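Local coordinates for sensor protein (Geobacter sulfurreducens PCA, PDB 2R78), which is probably a sensor histidine kinase that uses ATP to phosphorylate a protein histidine, represented here by its PAS sensory domain, at residues 31-36 against 51-56. Residues are numbered along the deposited sequence; the frame is centred on the assembly and turned at random.
With ACT (acetate ion), chain G.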
ATOM      1  N   GLY B  31       8.334  19.455   3.086  1.00 21.57           N
ATOM      2  CA  GLY B  31       9.097  18.327   3.613  1.00 21.02           C
ATOM      3  C   GLY B  31       8.876  17.952   5.057  1.00 20.12           C
ATOM      4  O   GLY B  31       9.594  17.114   5.604  1.00 19.39           O
ATOM      5  N   HIS B  32       7.862  18.547   5.686  1.00 20.18           N
ATOM      6  CA  HIS B  32       7.507  18.195   7.047  1.00 20.09           C
ATOM      7  C   HIS B  32       6.667  16.921   7.022  1.00 19.25           C
ATOM      8  O   HIS B  32       5.648  16.857   6.308  1.00 19.99           O
ATOM      9  CB  HIS B  32       6.688  19.298   7.698  1.00 20.98           C
ATOM     10  CG  HIS B  32       7.324  20.652   7.642  1.00 22.41           C
ATOM     11  ND1 HIS B  32       8.563  20.914   8.177  1.00 25.10           N
ATOM     12  CD2 HIS B  32       6.876  21.825   7.129  1.00 24.26           C
ATOM     13  CE1 HIS B  32       8.857  22.194   7.999  1.00 25.15           C
ATOM     14  NE2 HIS B  32       7.851  22.769   7.365  1.00 25.55           N
ATOM     15  N   TYR B  33       7.102  15.912   7.765  1.00 18.47           N
ATOM     16  CA  TYR B  33       6.324  14.678   7.877  1.00 19.03           C
ATOM     17  C   TYR B  33       5.016  14.962   8.636  1.00 19.88           C
ATOM     18  O   TYR B  33       5.033  15.566   9.707  1.00 20.68           O
ATOM     19  CB  TYR B  33       7.130  13.561   8.516  1.00 18.35           C
ATOM     20  CG  TYR B  33       8.156  12.917   7.591  1.00 18.28           C
ATOM     21  CD1 TYR B  33       7.777  11.998   6.627  1.00 19.75           C
ATOM     22  CD2 TYR B  33       9.499  13.195   7.697  1.00 18.71           C
ATOM     23  CE1 TYR B  33       8.724  11.370   5.808  1.00 20.45           C
ATOM     24  CE2 TYR B  33      10.457  12.580   6.844  1.00 17.97           C
ATOM     25  CZ  TYR B  33      10.069  11.659   5.935  1.00 18.35           C
ATOM     26  OH  TYR B  33      10.962  11.012   5.079  1.00 18.30           O
ATOM     27  N   LEU B  34       3.901  14.532   8.031  1.00 19.86           N
ATOM     28  CA  LEU B  34       2.526  14.753   8.550  1.00 20.22           C
ATOM     29  C   LEU B  34       1.873  13.468   9.104  1.00 20.32           C
ATOM     30  O   LEU B  34       1.076  13.513  10.082  1.00 20.01           O
ATOM     31  CB  LEU B  34       1.626  15.305   7.449  1.00 21.34           C
ATOM     32  CG  LEU B  34       1.939  16.662   6.784  1.00 23.07           C
ATOM     33  CD1 LEU B  34       0.905  17.009   5.787  1.00 24.39           C
ATOM     34  CD2 LEU B  34       2.051  17.767   7.819  1.00 26.24           C
ATOM     35  N   ASP B  35       2.189  12.333   8.493  1.00 19.31           N
ATOM     36  CA  ASP B  35       1.735  11.047   9.027  1.00 19.26           C
ATOM     37  C   ASP B  35       2.669   9.945   8.563  1.00 18.19           C
ATOM     38  O   ASP B  35       3.405  10.119   7.564  1.00 18.02           O
ATOM     39  CB  ASP B  35       0.293  10.765   8.592  1.00 19.22           C
ATOM     40  CG  ASP B  35      -0.471   9.859   9.548  1.00 20.16           C
ATOM     41  OD1 ASP B  35       0.138   9.295  10.513  1.00 18.25           O
ATOM     42  OD2 ASP B  35      -1.710   9.702   9.309  1.00 19.64           O
ATOM     43  N   VAL B  36       2.663   8.840   9.304  1.00 18.56           N
ATOM     44  CA  VAL B  36       3.513   7.671   9.047  1.00 18.70           C
ATOM     45  C   VAL B  36       2.794   6.430   9.530  1.00 18.45           C
ATOM     46  O   VAL B  36       2.142   6.443  10.580  1.00 18.26           O
ATOM     47  CB  VAL B  36       4.908   7.719   9.745  1.00 20.01           C
ATOM     48  CG1 VAL B  36       5.758   8.775   9.090  1.00 20.80           C
ATOM     49  CG2 VAL B  36       4.761   7.906  11.263  1.00 20.73           C
ATOM     50  N   PHE B  51       8.659  10.344  14.766  1.00 30.62           N
ATOM     51  CA  PHE B  51       8.798  10.470  13.332  1.00 29.17           C
ATOM     52  C   PHE B  51       8.263  11.818  12.845  1.00 28.33           C
ATOM     53  O   PHE B  51       8.863  12.453  11.981  1.00 27.45           O
ATOM     54  CB  PHE B  51       8.104   9.306  12.623  1.00 29.66           C
ATOM     55  CG  PHE B  51       8.683   9.001  11.303  1.00 29.70           C
ATOM     56  CD1 PHE B  51       9.436   7.861  11.102  1.00 31.18           C
ATOM     57  CD2 PHE B  51       8.472   9.849  10.247  1.00 32.08           C
ATOM     58  CE1 PHE B  51       9.985   7.587   9.861  1.00 31.62           C
ATOM     59  CE2 PHE B  51       9.012   9.562   8.996  1.00 32.70           C
ATOM     60  CZ  PHE B  51       9.758   8.440   8.816  1.00 31.17           C
ATOM     61  N   LEU B  52       7.162  12.292  13.438  1.00 27.22           N
ATOM     62  CA  LEU B  52       6.555  13.540  13.012  1.00 27.80           C
ATOM     63  C   LEU B  52       7.303  14.815  13.450  1.00 27.64           C
ATOM     64  O   LEU B  52       6.886  15.925  13.122  1.00 29.21           O
ATOM     65  CB  LEU B  52       5.076  13.575  13.461  1.00 27.89           C
ATOM     66  CG  LEU B  52       4.209  12.498  12.780  1.00 28.30           C
ATOM     67  CD1 LEU B  52       2.765  12.567  13.276  1.00 29.20           C
ATOM     68  CD2 LEU B  52       4.236  12.574  11.256  1.00 28.26           C
ATOM     69  N   ALA B  53       8.416  14.648  14.148  1.00 27.05           N
ATOM     70  CA  ALA B  53       9.314  15.773  14.408  1.00 26.93           C
ATOM     71  C   ALA B  53      10.391  15.870  13.328  1.00 26.71           C
ATOM     72  O   ALA B  53      11.180  16.827  13.315  1.00 27.50           O
ATOM     73  CB  ALA B  53       9.950  15.633  15.778  1.00 27.20           C
ATOM     74  N   LEU B  54      10.417  14.893  12.424  1.00 25.43           N
ATOM     75  CA  LEU B  54      11.431  14.848  11.364  1.00 24.83           C
ATOM     76  C   LEU B  54      10.998  15.612  10.120  1.00 23.16           C
ATOM     77  O   LEU B  54       9.795  15.759   9.786  1.00 21.86           O
ATOM     78  CB  LEU B  54      11.758  13.402  10.973  1.00 25.39           C
ATOM     79  CG  LEU B  54      12.468  12.446  11.945  1.00 26.18           C
ATOM     80  CD1 LEU B  54      12.405  11.009  11.477  1.00 29.18           C
ATOM     81  CD2 LEU B  54      13.930  12.857  12.127  1.00 28.92           C
ATOM     82  N   ASP B  55      12.013  16.085   9.422  1.00 21.09           N
ATOM     83  CA  ASP B  55      11.865  16.638   8.115  1.00 20.80           C
ATOM     84  C   ASP B  55      12.613  15.774   7.102  1.00 18.61           C
ATOM     85  O   ASP B  55      13.602  15.083   7.435  1.00 17.03           O
ATOM     86  CB  ASP B  55      12.422  18.031   8.076  1.00 21.37           C
ATOM     87  CG  ASP B  55      11.641  18.987   8.965  1.00 24.65           C
ATOM     88  OD1 ASP B  55      10.393  18.855   9.040  1.00 28.37           O
ATOM     89  OD2 ASP B  55      12.303  19.827   9.593  1.00 26.38           O
ATOM     90  N   TRP B  56      12.099  15.850   5.881  1.00 17.14           N
ATOM     91  CA  TRP B  56      12.611  15.159   4.726  1.00 16.60           C
ATOM     92  C   TRP B  56      14.094  15.389   4.625  1.00 16.11           C
ATOM     93  O   TRP B  56      14.538  16.534   4.656  1.00 17.01           O
ATOM     94  CB  TRP B  56      11.939  15.703   3.483  1.00 17.82           C
ATOM     95  CG  TRP B  56      12.368  15.198   2.163  1.00 16.76           C
ATOM     96  CD1 TRP B  56      12.923  15.928   1.174  1.00 17.50           C
ATOM     97  CD2 TRP B  56      12.080  13.907   1.596  1.00 16.10           C
ATOM     98  NE1 TRP B  56      13.060  15.173   0.051  1.00 18.80           N
ATOM     99  CE2 TRP B  56      12.551  13.920   0.275  1.00 16.79           C
ATOM    100  CE3 TRP B  56      11.473  12.746   2.083  1.00 17.40           C
ATOM    101  CZ2 TRP B  56      12.437  12.807  -0.576  1.00 17.86           C
ATOM    102  CZ3 TRP B  56      11.413  11.633   1.266  1.00 17.96           C
ATOM    103  CH2 TRP B  56      11.862  11.679  -0.061  1.00 17.29           C
TER
HETATM  104  C   ACT G   3      14.450  10.965   4.246  1.00 16.82           C
HETATM  105  O   ACT G   3      13.603  11.574   4.950  1.00 17.60           O
HETATM  106  OXT ACT G   3      15.655  11.342   4.375  1.00 15.25           O
HETATM  107  CH3 ACT G   3      14.033   9.856   3.292  1.00 19.63           C
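The Tyr33 ring lies against Phe51 in a T-shaped stack, the edge of the phenylalanine directed at the tyrosine face with the planes at 83°. Phe51 CE2 stands over the centre of that ring, 3.6 Å from Tyr33 CD1. Phe51 reaches it with CG anti to its own backbone N (chi1 -153°), and turns one face to Val36. Farther along the strand, Leu52 CD2 rests on the backbone at Leu34 and Asp35, 3.4 Å from Asp35 N, where both residues face Ile26 in a classic beta bulge. Backbone bonds tie the other end: Trp56 N donates to Gly31 O (2.8 Å), and Tyr33 N more weakly to Leu54 O. Beside these, His32 ND1 donates in its ring plane to Asp55 OD1 (2.9 Å), meeting the carboxylate from above its plane. Tyr33 OH donates to ACT O (2.7 Å) of an acetate, probably from the crystallisation liquor, that also bonds Ser60 and Gly57. A leucine in place of Tyr33 would probably cost Phe51 its aromatic partner and the acetate one of its donors. Polar bonds thus join the turn before edge strand 33-36 to the loop after helix 48-51, apolar packing continues along the strand, and the donors at the acetate site can hold a small carboxylate.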